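PDB 4UOJ: beta-mannosidase, which probably hydrolyses terminal beta-linked mannose from the non-reducing ends of mannosides, as a glycoside hydrolase of family GH2. Local coordinates for residues Leu74-Leu79 / Pro204-Val209; Asn593-Ile598 / Asp681-Glu686; Pro862-Ser867 / Val877-Gly882. All coordinates share one frame; numbering follows the deposited sequence.

The three contacts share no element and do not touch one another. Contact 2 lies deepest, its centre about 16 Å from the centre of the chain, and joins a strand of the (beta/alpha)8 barrel expected of this family to a long helix by aromatic packing and a tyrosine hydroxyl. Contact 1, about 23 Å out, is also buried but more polar: in the galactose-binding-like domain a short helix meets a loop through a carboxylate and two waters, with a cadmium ion on the helix's Asn75. Contact 3, about 38 Å out and partly exposed, is a hairpin of the C-terminal Ig-like domain, held mostly by backbone bonds, with an apolar face and an exposed one.

Contact 1 (Leu74-Leu79 / Pro204-Val209); sequences LNDFDL and PAFSPV. With CD (cadmium ion), chain B.
Asp76 reaches from the short helix 75-78 to the loop 204-209 and takes the backbone N-H of Ala205 on its carboxylate. The bond from Ala205 N to Asp76 OD1 is short, 2.7 Å, and nearly straight at 169°. It arrives on the syn side of the oxygen, 24° out of the carboxylate plane. Chi1 of -167° swings the Asp76 carboxylate away from its own N-H, and the side chain crosses Pro204 at about a right angle, with Asp76 OD1 3.4 Å from Pro204 CB. The other oxygen, OD2, lies close to the carboxylate of Glu184, a like-charge approach.

Two waters sit between the backbones. One lies within bonding distance of both Asp76 O and Ala205 O, the other of Leu79 O and Phe206 O; each may serve its carbonyls by turns.

Packing round the Phe206 ring is mixed. Asn75 O lies at its edge, in the ring plane and 3.5 Å from Phe206 CE1, while Asp76 OD1 lies over one face. The apolar partner is Leu79, whose CD1 approaches Phe206 CE1 obliquely at 4.1 Å. Phe395 meets the ring from outside the two segments.

Asn75 OD1 also binds the cadmium ion at 2.4 Å, with a water as a further ligand. Helix and loop thus meet along a buried polar seam: one direct bond ties OD1 to the Ala205 backbone, and waters probably bridge carbonyls that could not bond each other.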
ATOM      1  N   LEU A  74     -25.086   9.538  -1.802  1.00 48.46           N
ATOM      2  CA  LEU A  74     -24.489  10.776  -2.283  1.00 47.66           C
ATOM      3  C   LEU A  74     -23.986  11.627  -1.127  1.00 49.46           C
ATOM      4  O   LEU A  74     -23.951  12.859  -1.230  1.00 52.18           O
ATOM      5  CB  LEU A  74     -25.491  11.545  -3.174  1.00 49.98           C
ATOM      6  CG  LEU A  74     -25.818  10.900  -4.526  1.00 52.48           C
ATOM      7  CD1 LEU A  74     -26.894  11.674  -5.270  1.00 53.35           C
ATOM      8  CD2 LEU A  74     -24.552  10.726  -5.397  1.00 53.44           C
ATOM      9  N   ASN A  75     -23.551  10.969  -0.038  1.00 47.42           N
ATOM     10  CA  ASN A  75     -23.050  11.642   1.170  1.00 48.21           C
ATOM     11  C   ASN A  75     -21.767  12.435   0.993  1.00 49.92           C
ATOM     12  O   ASN A  75     -21.472  13.315   1.812  1.00 52.06           O
ATOM     13  CB  ASN A  75     -22.917  10.677   2.330  1.00 46.98           C
ATOM     14  CG  ASN A  75     -24.204  10.424   3.064  1.00 50.32           C
ATOM     15  OD1 ASN A  75     -25.270  10.990   2.755  1.00 48.06           O
ATOM     16  ND2 ASN A  75     -24.124   9.539   4.050  1.00 45.08           N
ATOM     17  N   ASP A  76     -21.022  12.158  -0.081  1.00 45.16           N
ATOM     18  CA  ASP A  76     -19.814  12.916  -0.405  1.00 46.10           C
ATOM     19  C   ASP A  76     -20.195  14.391  -0.634  1.00 49.17           C
ATOM     20  O   ASP A  76     -19.478  15.295  -0.189  1.00 49.73           O
ATOM     21  CB  ASP A  76     -19.086  12.309  -1.619  1.00 46.22           C
ATOM     22  CG  ASP A  76     -17.678  12.852  -1.828  1.00 46.35           C
ATOM     23  OD1 ASP A  76     -17.001  13.205  -0.844  1.00 45.54           O
ATOM     24  OD2 ASP A  76     -17.234  12.874  -2.975  1.00 49.57           O
ATOM     25  N   PHE A  77     -21.261  14.612  -1.382  1.00 48.01           N
ATOM     26  CA  PHE A  77     -21.899  15.908  -1.470  1.00 49.82           C
ATOM     27  C   PHE A  77     -22.710  16.344  -0.248  1.00 50.63           C
ATOM     28  O   PHE A  77     -22.535  17.395   0.272  1.00 50.74           O
ATOM     29  CB  PHE A  77     -22.785  15.937  -2.697  1.00 50.82           C
ATOM     30  CG  PHE A  77     -22.065  15.659  -3.964  1.00 52.48           C
ATOM     31  CD1 PHE A  77     -21.214  16.595  -4.514  1.00 54.67           C
ATOM     32  CD2 PHE A  77     -22.215  14.458  -4.597  1.00 51.93           C
ATOM     33  CE1 PHE A  77     -20.553  16.352  -5.683  1.00 54.45           C
ATOM     34  CE2 PHE A  77     -21.555  14.217  -5.770  1.00 53.55           C
ATOM     35  CZ  PHE A  77     -20.712  15.156  -6.312  1.00 52.96           C
ATOM     36  N   ASP A  78     -23.551  15.467   0.232  1.00 51.93           N
ATOM     37  CA  ASP A  78     -24.542  15.770   1.253  1.00 53.10           C
ATOM     38  C   ASP A  78     -23.973  16.151   2.598  1.00 54.81           C
ATOM     39  O   ASP A  78     -24.615  16.811   3.370  1.00 55.73           O
ATOM     40  CB  ASP A  78     -25.474  14.588   1.492  1.00 55.00           C
ATOM     41  CG  ASP A  78     -26.423  14.351   0.375  1.00 61.31           C
ATOM     42  OD1 ASP A  78     -26.398  15.098  -0.614  1.00 61.40           O
ATOM     43  OD2 ASP A  78     -27.182  13.379   0.483  1.00 64.70           O
ATOM     44  N   LEU A  79     -22.815  15.631   2.931  1.00 51.18           N
ATOM     45  CA  LEU A  79     -22.236  15.870   4.244  1.00 50.84           C
ATOM     46  C   LEU A  79     -21.181  16.996   4.331  1.00 51.53           C
ATOM     47  O   LEU A  79     -20.523  17.127   5.315  1.00 49.73           O
ATOM     48  CB  LEU A  79     -21.665  14.569   4.787  1.00 49.85           C
ATOM     49  CG  LEU A  79     -22.595  13.381   4.954  1.00 49.35           C
ATOM     50  CD1 LEU A  79     -21.801  12.206   5.444  1.00 49.25           C
ATOM     51  CD2 LEU A  79     -23.699  13.676   5.922  1.00 50.96           C
ATOM     52  N   PRO A 204     -13.733   9.512  -1.675  1.00 37.08           N
ATOM     53  CA  PRO A 204     -14.508  10.722  -1.358  1.00 36.57           C
ATOM     54  C   PRO A 204     -13.680  11.829  -0.713  1.00 39.17           C
ATOM     55  O   PRO A 204     -12.505  11.613  -0.399  1.00 38.53           O
ATOM     56  CB  PRO A 204     -15.562  10.208  -0.386  1.00 37.71           C
ATOM     57  CG  PRO A 204     -14.874   9.099   0.341  1.00 39.53           C
ATOM     58  CD  PRO A 204     -13.935   8.457  -0.656  1.00 37.25           C
ATOM     59  N   ALA A 205     -14.309  13.008  -0.494  1.00 41.02           N
ATOM     60  CA  ALA A 205     -13.672  14.191   0.073  1.00 41.53           C
ATOM     61  C   ALA A 205     -14.352  14.610   1.382  1.00 44.81           C
ATOM     62  O   ALA A 205     -15.033  15.656   1.434  1.00 44.84           O
ATOM     63  CB  ALA A 205     -13.711  15.322  -0.934  1.00 42.96           C
ATOM     64  N   PHE A 206     -14.185  13.798   2.439  1.00 41.17           N
ATOM     65  CA  PHE A 206     -14.833  14.128   3.719  1.00 42.44           C
ATOM     66  C   PHE A 206     -14.105  15.144   4.585  1.00 44.20           C
ATOM     67  O   PHE A 206     -14.747  15.730   5.452  1.00 44.16           O
ATOM     68  CB  PHE A 206     -15.220  12.887   4.531  1.00 42.00           C
ATOM     69  CG  PHE A 206     -16.291  12.070   3.874  1.00 43.30           C
ATOM     70  CD1 PHE A 206     -17.536  12.630   3.612  1.00 45.58           C
ATOM     71  CD2 PHE A 206     -16.062  10.742   3.514  1.00 41.59           C
ATOM     72  CE1 PHE A 206     -18.519  11.888   2.991  1.00 45.78           C
ATOM     73  CE2 PHE A 206     -17.057   9.996   2.915  1.00 42.60           C
ATOM     74  CZ  PHE A 206     -18.262  10.575   2.626  1.00 43.95           C
ATOM     75  N   SER A 207     -12.786  15.331   4.378  1.00 41.69           N
ATOM     76  CA  SER A 207     -11.973  16.265   5.177  1.00 42.59           C
ATOM     77  C   SER A 207     -12.300  16.123   6.695  1.00 44.55           C
ATOM     78  O   SER A 207     -12.772  17.080   7.324  1.00 43.96           O
ATOM     79  CB  SER A 207     -12.185  17.713   4.690  1.00 44.46           C
ATOM     80  OG  SER A 207     -11.470  18.638   5.479  1.00 45.51           O
ATOM     81  N   PRO A 208     -12.111  14.910   7.278  1.00 42.94           N
ATOM     82  CA  PRO A 208     -12.469  14.732   8.694  1.00 42.64           C
ATOM     83  C   PRO A 208     -11.520  15.431   9.652  1.00 45.25           C
ATOM     84  O   PRO A 208     -10.362  15.685   9.326  1.00 44.63           O
ATOM     85  CB  PRO A 208     -12.434  13.217   8.880  1.00 41.90           C
ATOM     86  CG  PRO A 208     -11.437  12.752   7.888  1.00 43.53           C
ATOM     87  CD  PRO A 208     -11.538  13.671   6.704  1.00 41.84           C
ATOM     88  N   VAL A 209     -12.026  15.754  10.831  1.00 45.31           N
ATOM     89  CA  VAL A 209     -11.235  16.389  11.883  1.00 46.66           C
ATOM     90  C   VAL A 209     -11.454  15.706  13.231  1.00 48.31           C
ATOM     91  O   VAL A 209     -12.563  15.216  13.533  1.00 48.02           O
ATOM     92  CB  VAL A 209     -11.440  17.929  11.989  1.00 49.24           C
ATOM     93  CG1 VAL A 209     -10.905  18.638  10.746  1.00 50.05           C
ATOM     94  CG2 VAL A 209     -12.900  18.307  12.276  1.00 50.53           C
TER
HETATM   95 CD    CD B1017     -26.916  10.885   4.505  0.62 63.90          CD
HETATM   96  O   HOH W   1     -16.968  16.182  -0.365  1.00 35.97           O
HETATM   97  O   HOH W   2     -17.731  16.581   5.475  1.00 40.87           O
HETATM   98  O   HOH W   3     -26.856  12.223   6.848  1.00 35.91           O

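Contact 2 (Asn593-Ile598 / Asp681-Glu686); sequences NEFGFI and DMYKSE
The hydroxyl of Tyr683, on helix 664-692, accepts the backbone N-H of Phe597 just past strand 591-595. Phe597 N lies 3.3 Å from Tyr683 OH, at the long end for such a bond, with an angle of 159°. The same hydroxyl bonds to the carbonyl of Trp706, so two polar backbone groups hold the ring's far end. Gly596 passes close beside it, CA 3.2 Å from Tyr683 OH, with no side chain in the way.

Strand 591-595 and the helix belong to the (beta/alpha)8 barrel expected of a GH2 enzyme; by order along the chain, 591-595 and 702-705 are probably its seventh and eighth strands. Phe595 also shares a backbone bond with Trp706, so the tyrosine hydroxyl and the strand pairing meet at the same neighbour.

Aromatic and apolar packing flanks the Tyr683 bond. The rings of Phe595 and Tyr683 meet obliquely, planes 53° apart and centroids 5.9 Å apart. Chi1 of 61° places the Phe595 ring between the backbone N and the carbonyl carbon. Further along, Met682, bent at chi2 and chi3, lays its methyl CE 3.6 Å from Phe597 CD2, the two side chains crossing at about a right angle. Phe678 meets the Phe597 ring edge-to-face.

A carboxylate also lies beside the Phe595 ring, tilted from it by roughly half a right angle: Glu686 slides past in the opposite direction, its OE1 within 3.4 Å of Phe595 CB.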
ATOM      1  N   ASN A 593       5.960   0.201 -10.930  1.00 40.12           N
ATOM      2  CA  ASN A 593       5.435   0.627  -9.623  1.00 40.42           C
ATOM      3  C   ASN A 593       3.954   0.977  -9.619  1.00 42.09           C
ATOM      4  O   ASN A 593       3.341   1.051  -8.545  1.00 41.31           O
ATOM      5  CB  ASN A 593       6.259   1.804  -9.071  1.00 41.72           C
ATOM      6  CG  ASN A 593       5.898   3.150  -9.653  1.00 48.58           C
ATOM      7  OD1 ASN A 593       5.887   3.350 -10.879  1.00 47.22           O
ATOM      8  ND2 ASN A 593       5.632   4.115  -8.767  1.00 44.13           N
ATOM      9  N   GLU A 594       3.401   1.218 -10.821  1.00 42.10           N
ATOM     10  CA  GLU A 594       1.999   1.614 -11.051  1.00 41.53           C
ATOM     11  C   GLU A 594       1.548   1.176 -12.442  1.00 42.61           C
ATOM     12  O   GLU A 594       2.270   1.367 -13.426  1.00 44.10           O
ATOM     13  CB  GLU A 594       1.840   3.144 -10.971  1.00 44.09           C
ATOM     14  CG  GLU A 594       1.767   3.729  -9.579  1.00 49.87           C
ATOM     15  CD  GLU A 594       1.320   5.194  -9.511  1.00 60.49           C
ATOM     16  OE1 GLU A 594       0.526   5.624 -10.374  1.00 56.33           O
ATOM     17  OE2 GLU A 594       1.723   5.903  -8.547  1.00 59.51           O
ATOM     18  N   PHE A 595       0.338   0.607 -12.506  1.00 38.96           N
ATOM     19  CA  PHE A 595      -0.362   0.172 -13.723  1.00 38.56           C
ATOM     20  C   PHE A 595      -1.743  -0.326 -13.365  1.00 40.23           C
ATOM     21  O   PHE A 595      -1.937  -0.926 -12.311  1.00 39.84           O
ATOM     22  CB  PHE A 595       0.406  -0.877 -14.555  1.00 39.43           C
ATOM     23  CG  PHE A 595       0.696  -2.194 -13.864  1.00 39.42           C
ATOM     24  CD1 PHE A 595       1.794  -2.338 -13.020  1.00 39.31           C
ATOM     25  CD2 PHE A 595      -0.100  -3.292 -14.092  1.00 39.92           C
ATOM     26  CE1 PHE A 595       2.063  -3.541 -12.391  1.00 38.98           C
ATOM     27  CE2 PHE A 595       0.178  -4.505 -13.465  1.00 41.53           C
ATOM     28  CZ  PHE A 595       1.269  -4.625 -12.626  1.00 39.01           C
ATOM     29  N   GLY A 596      -2.704  -0.062 -14.234  1.00 38.18           N
ATOM     30  CA  GLY A 596      -4.068  -0.486 -13.979  1.00 35.96           C
ATOM     31  C   GLY A 596      -5.151   0.070 -14.870  1.00 37.91           C
ATOM     32  O   GLY A 596      -4.894   0.883 -15.766  1.00 38.09           O
ATOM     33  N   PHE A 597      -6.376  -0.390 -14.588  1.00 36.13           N
ATOM     34  CA  PHE A 597      -7.624  -0.067 -15.278  1.00 36.67           C
ATOM     35  C   PHE A 597      -8.748  -0.287 -14.247  1.00 38.53           C
ATOM     36  O   PHE A 597      -8.656  -1.205 -13.422  1.00 37.35           O
ATOM     37  CB  PHE A 597      -7.824  -1.025 -16.482  1.00 37.76           C
ATOM     38  CG  PHE A 597      -8.818  -0.569 -17.509  1.00 39.09           C
ATOM     39  CD1 PHE A 597     -10.175  -0.847 -17.364  1.00 40.04           C
ATOM     40  CD2 PHE A 597      -8.397   0.128 -18.644  1.00 41.48           C
ATOM     41  CE1 PHE A 597     -11.095  -0.423 -18.320  1.00 40.55           C
ATOM     42  CE2 PHE A 597      -9.319   0.556 -19.600  1.00 42.95           C
ATOM     43  CZ  PHE A 597     -10.663   0.283 -19.431  1.00 41.39           C
ATOM     44  N   ILE A 598      -9.795   0.548 -14.284  1.00 37.14           N
ATOM     45  CA  ILE A 598     -10.874   0.464 -13.303  1.00 35.99           C
ATOM     46  C   ILE A 598     -11.824  -0.687 -13.570  1.00 37.87           C
ATOM     47  O   ILE A 598     -11.968  -1.121 -14.719  1.00 39.03           O
ATOM     48  CB  ILE A 598     -11.649   1.797 -13.095  1.00 37.18           C
ATOM     49  CG1 ILE A 598     -12.468   2.208 -14.342  1.00 37.88           C
ATOM     50  CG2 ILE A 598     -10.714   2.901 -12.608  1.00 38.23           C
ATOM     51  CD1 ILE A 598     -13.570   3.270 -14.076  1.00 40.86           C
ATOM     52  N   ASP A 681      -7.584  -9.966 -16.538  1.00 38.53           N
ATOM     53  CA  ASP A 681      -6.867 -10.418 -17.691  1.00 39.94           C
ATOM     54  C   ASP A 681      -5.852  -9.416 -18.168  1.00 42.95           C
ATOM     55  O   ASP A 681      -4.805  -9.768 -18.640  1.00 43.78           O
ATOM     56  CB  ASP A 681      -7.827 -10.723 -18.819  1.00 42.43           C
ATOM     57  CG  ASP A 681      -8.406 -12.099 -18.745  1.00 47.63           C
ATOM     58  OD1 ASP A 681      -8.014 -12.880 -17.876  1.00 47.24           O
ATOM     59  OD2 ASP A 681      -9.291 -12.401 -19.550  1.00 50.18           O
ATOM     60  N   MET A 682      -6.201  -8.162 -18.111  1.00 41.84           N
ATOM     61  CA  MET A 682      -5.283  -7.139 -18.491  1.00 43.34           C
ATOM     62  C   MET A 682      -4.040  -7.045 -17.615  1.00 43.62           C
ATOM     63  O   MET A 682      -2.951  -6.927 -18.116  1.00 44.24           O
ATOM     64  CB  MET A 682      -5.987  -5.811 -18.491  1.00 45.15           C
ATOM     65  CG  MET A 682      -5.539  -4.908 -19.607  1.00 49.98           C
ATOM     66  SD  MET A 682      -5.021  -3.305 -19.035  1.00 53.79           S
ATOM     67  CE  MET A 682      -6.057  -2.256 -19.946  1.00 53.53           C
ATOM     68  N   TYR A 683      -4.233  -7.076 -16.312  1.00 38.44           N
ATOM     69  CA  TYR A 683      -3.152  -7.012 -15.368  1.00 38.32           C
ATOM     70  C   TYR A 683      -2.248  -8.209 -15.511  1.00 41.24           C
ATOM     71  O   TYR A 683      -1.054  -8.089 -15.395  1.00 42.24           O
ATOM     72  CB  TYR A 683      -3.675  -7.004 -13.942  1.00 38.28           C
ATOM     73  CG  TYR A 683      -4.217  -5.713 -13.421  1.00 37.39           C
ATOM     74  CD1 TYR A 683      -5.099  -4.967 -14.142  1.00 39.50           C
ATOM     75  CD2 TYR A 683      -3.891  -5.275 -12.182  1.00 36.68           C
ATOM     76  CE1 TYR A 683      -5.634  -3.799 -13.646  1.00 38.71           C
ATOM     77  CE2 TYR A 683      -4.408  -4.118 -11.682  1.00 36.63           C
ATOM     78  CZ  TYR A 683      -5.294  -3.390 -12.420  1.00 38.96           C
ATOM     79  OH  TYR A 683      -5.823  -2.242 -11.931  1.00 37.95           O
ATOM     80  N   LYS A 684      -2.853  -9.369 -15.736  1.00 38.96           N
ATOM     81  CA  LYS A 684      -2.155 -10.630 -15.998  1.00 38.08           C
ATOM     82  C   LYS A 684      -1.221 -10.449 -17.200  1.00 40.30           C
ATOM     83  O   LYS A 684      -0.059 -10.799 -17.122  1.00 42.05           O
ATOM     84  CB  LYS A 684      -3.172 -11.743 -16.253  1.00 38.93           C
ATOM     85  CG  LYS A 684      -2.572 -13.091 -16.645  1.00 41.14           C
ATOM     86  CD  LYS A 684      -3.612 -13.962 -17.336  1.00 44.74           C
ATOM     87  CE  LYS A 684      -3.033 -15.252 -17.864  1.00 45.78           C
ATOM     88  NZ  LYS A 684      -4.103 -16.158 -18.373  1.00 46.91           N
ATOM     89  N   SER A 685      -1.737  -9.875 -18.291  1.00 39.52           N
ATOM     90  CA  SER A 685      -1.006  -9.613 -19.521  1.00 41.16           C
ATOM     91  C   SER A 685       0.193  -8.708 -19.245  1.00 43.45           C
ATOM     92  O   SER A 685       1.282  -8.923 -19.781  1.00 45.06           O
ATOM     93  CB  SER A 685      -1.933  -8.980 -20.564  1.00 44.11           C
ATOM     94  OG  SER A 685      -1.230  -8.610 -21.744  1.00 48.91           O
ATOM     95  N   GLU A 686      -0.004  -7.722 -18.367  1.00 41.21           N
ATOM     96  CA  GLU A 686       1.054  -6.821 -17.965  1.00 40.54           C
ATOM     97  C   GLU A 686       2.066  -7.502 -17.026  1.00 41.63           C
ATOM     98  O   GLU A 686       3.262  -7.472 -17.317  1.00 43.62           O
ATOM     99  CB  GLU A 686       0.467  -5.538 -17.360  1.00 40.43           C
ATOM    100  CG  GLU A 686      -0.087  -4.595 -18.407  1.00 42.66           C
ATOM    101  CD  GLU A 686      -0.358  -3.195 -17.894  1.00 45.74           C
ATOM    102  OE1 GLU A 686       0.598  -2.534 -17.489  1.00 41.71           O
ATOM    103  OE2 GLU A 686      -1.528  -2.762 -17.894  1.00 44.16           O
TER

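Contact 3 (Pro862-Ser867 / Val877-Gly882); sequences PKLHLS and VEATAG
In Leu866 chi1 of -177° turns CG away from the backbone N, which brings CD1 to 3.9 Å from CG2 of Val877 on the partner strand. Leu864 takes another turn, with CG opposite the carbonyl carbon (chi1 -62°), and so brings CD2 against Ala879, whose CB is 4.0 Å from it. These side chains share one face of the hairpin; His865 and Glu878 lie on the other, more exposed one.

The central backbone pairing is regular. His865 and Glu878 form a hydrogen-bonded pair, His865 N to Glu878 O at 2.8 Å and Glu878 N to His865 O at 3.0 Å. Both donors lie in the plane of the carbonyl they meet. Leu864 CA adds a C-H...O contact to Glu878 O at 3.3 Å.

Beyond the regular pairing one carbonyl does double duty. Pro862 O accepts Ala881 N at 2.7 Å, from 46° out of its plane. Thr880 N reaches Pro862 O at 2.9 Å, nearly along the C=O axis but in a bond bent at the hydrogen. Two successive N-H groups thus share one acceptor as the strand gives way to the turn. Lys863 touches Ala881 CB with CD (3.8 Å) before its end leads away.

Strand 864-869 is an outer strand of its sheet, while 874-879 also pairs with strand 911-921 on its other side, as the Val877 backbone bond with Lys912 bears out. The leucine and valine face turns inward in the Ig-like fold: Leu864, Leu866 and Val877 all pack on Val933 of strand 932-934, with Leu889 against Leu866 and Leu906 against Val877 and Ala879.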
ATOM      1  N   PRO A 862     -21.678 -25.517 -19.646  1.00 50.63           N
ATOM      2  CA  PRO A 862     -20.775 -26.558 -19.139  1.00 50.90           C
ATOM      3  C   PRO A 862     -21.453 -27.478 -18.137  1.00 50.76           C
ATOM      4  O   PRO A 862     -20.901 -28.513 -17.817  1.00 51.99           O
ATOM      5  CB  PRO A 862     -19.632 -25.761 -18.507  1.00 51.05           C
ATOM      6  CG  PRO A 862     -20.244 -24.475 -18.092  1.00 51.88           C
ATOM      7  CD  PRO A 862     -21.429 -24.216 -18.991  1.00 51.13           C
ATOM      8  N   LYS A 863     -22.659 -27.103 -17.689  1.00 49.15           N
ATOM      9  CA  LYS A 863     -23.466 -27.829 -16.721  1.00 50.04           C
ATOM     10  C   LYS A 863     -22.687 -28.096 -15.421  1.00 51.25           C
ATOM     11  O   LYS A 863     -22.396 -29.228 -15.070  1.00 49.22           O
ATOM     12  CB  LYS A 863     -24.128 -29.068 -17.349  1.00 52.02           C
ATOM     13  CG  LYS A 863     -25.444 -28.712 -18.001  1.00 57.15           C
ATOM     14  CD  LYS A 863     -25.855 -29.685 -19.073  1.00 68.81           C
ATOM     15  CE  LYS A 863     -27.203 -29.315 -19.668  1.00 74.81           C
ATOM     16  NZ  LYS A 863     -28.333 -29.755 -18.800  1.00 80.20           N
ATOM     17  N   LEU A 864     -22.336 -27.000 -14.735  1.00 49.36           N
ATOM     18  CA  LEU A 864     -21.548 -27.023 -13.502  1.00 49.15           C
ATOM     19  C   LEU A 864     -22.322 -27.600 -12.315  1.00 50.90           C
ATOM     20  O   LEU A 864     -23.492 -27.298 -12.120  1.00 50.49           O
ATOM     21  CB  LEU A 864     -21.027 -25.609 -13.133  1.00 48.31           C
ATOM     22  CG  LEU A 864     -20.077 -24.882 -14.098  1.00 49.56           C
ATOM     23  CD1 LEU A 864     -19.880 -23.431 -13.700  1.00 48.00           C
ATOM     24  CD2 LEU A 864     -18.730 -25.555 -14.169  1.00 50.24           C
ATOM     25  N   HIS A 865     -21.632 -28.434 -11.538  1.00 50.56           N
ATOM     26  CA  HIS A 865     -22.171 -28.992 -10.303  0.50 51.93           C
ATOM     27  C   HIS A 865     -21.308 -28.524  -9.138  1.00 52.93           C
ATOM     28  O   HIS A 865     -20.059 -28.576  -9.190  1.00 51.18           O
ATOM     29  CB  HIS A 865     -22.276 -30.523 -10.332  0.50 54.46           C
ATOM     30  CG  HIS A 865     -22.925 -31.099  -9.104  0.50 57.90           C
ATOM     31  ND1 HIS A 865     -22.209 -31.820  -8.166  0.50 59.40           N
ATOM     32  CD2 HIS A 865     -24.211 -31.032  -8.679  0.50 59.64           C
ATOM     33  CE1 HIS A 865     -23.059 -32.182  -7.219  0.50 59.99           C
ATOM     34  NE2 HIS A 865     -24.275 -31.720  -7.489  0.50 60.35           N
ATOM     35  N   LEU A 866     -21.972 -28.024  -8.100  1.00 48.14           N
ATOM     36  CA  LEU A 866     -21.297 -27.525  -6.918  1.00 46.94           C
ATOM     37  C   LEU A 866     -21.788 -28.266  -5.683  1.00 49.05           C
ATOM     38  O   LEU A 866     -22.999 -28.521  -5.516  1.00 49.59           O
ATOM     39  CB  LEU A 866     -21.545 -26.018  -6.771  1.00 46.89           C
ATOM     40  CG  LEU A 866     -20.851 -25.282  -5.617  1.00 48.78           C
ATOM     41  CD1 LEU A 866     -19.358 -25.161  -5.888  1.00 49.95           C
ATOM     42  CD2 LEU A 866     -21.466 -23.915  -5.400  1.00 49.96           C
ATOM     43  N   SER A 867     -20.845 -28.586  -4.802  1.00 44.72           N
ATOM     44  CA  SER A 867     -21.141 -29.248  -3.542  1.00 46.62           C
ATOM     45  C   SER A 867     -20.123 -28.847  -2.513  1.00 46.53           C
ATOM     46  O   SER A 867     -19.015 -28.496  -2.871  1.00 46.04           O
ATOM     47  CB  SER A 867     -21.172 -30.783  -3.708  1.00 50.86           C
ATOM     48  OG  SER A 867     -19.963 -31.312  -4.248  1.00 53.41           O
ATOM     49  N   VAL A 877     -16.122 -28.580  -7.487  1.00 42.82           N
ATOM     50  CA  VAL A 877     -16.650 -27.957  -8.691  1.00 43.05           C
ATOM     51  C   VAL A 877     -16.378 -28.907  -9.846  1.00 45.16           C
ATOM     52  O   VAL A 877     -15.235 -29.271 -10.099  1.00 45.81           O
ATOM     53  CB  VAL A 877     -16.064 -26.545  -8.978  1.00 42.53           C
ATOM     54  CG1 VAL A 877     -16.913 -25.824 -10.016  1.00 42.74           C
ATOM     55  CG2 VAL A 877     -15.957 -25.713  -7.707  1.00 43.26           C
ATOM     56  N   GLU A 878     -17.435 -29.285 -10.546  1.00 47.64           N
ATOM     57  CA  GLU A 878     -17.322 -30.132 -11.710  1.00 51.17           C
ATOM     58  C   GLU A 878     -18.127 -29.603 -12.884  1.00 51.65           C
ATOM     59  O   GLU A 878     -19.309 -29.326 -12.745  1.00 50.62           O
ATOM     60  CB  GLU A 878     -17.752 -31.571 -11.377  1.00 55.64           C
ATOM     61  CG  GLU A 878     -17.445 -32.585 -12.472  1.00 62.73           C
ATOM     62  CD  GLU A 878     -18.001 -33.982 -12.241  1.00 76.24           C
ATOM     63  OE1 GLU A 878     -18.746 -34.188 -11.250  1.00 73.93           O
ATOM     64  OE2 GLU A 878     -17.688 -34.865 -13.074  1.00 77.07           O
ATOM     65  N   ALA A 879     -17.462 -29.526 -14.024  1.00 52.46           N
ATOM     66  CA  ALA A 879     -18.068 -29.274 -15.307  1.00 52.96           C
ATOM     67  C   ALA A 879     -18.483 -30.589 -15.928  1.00 55.63           C
ATOM     68  O   ALA A 879     -17.717 -31.479 -16.110  1.00 59.47           O
ATOM     69  CB  ALA A 879     -17.085 -28.556 -16.196  1.00 53.10           C
ATOM     70  N   THR A 880     -19.735 -30.685 -16.252  1.00 56.10           N
ATOM     71  CA  THR A 880     -20.344 -31.914 -16.614  1.00 57.56           C
ATOM     72  C   THR A 880     -20.511 -32.085 -18.118  1.00 58.27           C
ATOM     73  O   THR A 880     -20.289 -33.145 -18.634  1.00 60.58           O
ATOM     74  CB  THR A 880     -21.631 -32.003 -15.782  1.00 62.31           C
ATOM     75  OG1 THR A 880     -21.342 -32.728 -14.599  1.00 61.19           O
ATOM     76  CG2 THR A 880     -22.795 -32.601 -16.509  1.00 67.08           C
ATOM     77  N   ALA A 881     -20.902 -31.043 -18.806  1.00 54.03           N
ATOM     78  CA  ALA A 881     -21.197 -31.135 -20.225  1.00 54.58           C
ATOM     79  C   ALA A 881     -20.070 -30.725 -21.140  1.00 53.97           C
ATOM     80  O   ALA A 881     -20.020 -31.141 -22.237  1.00 56.20           O
ATOM     81  CB  ALA A 881     -22.440 -30.336 -20.533  1.00 54.82           C
ATOM     82  N   GLY A 882     -19.187 -29.871 -20.688  1.00 54.75           N
ATOM     83  CA  GLY A 882     -18.093 -29.351 -21.506  1.00 54.72           C
ATOM     84  C   GLY A 882     -17.121 -28.466 -20.767  1.00 52.41           C
ATOM     85  O   GLY A 882     -17.076 -28.489 -19.544  1.00 53.55           O
TER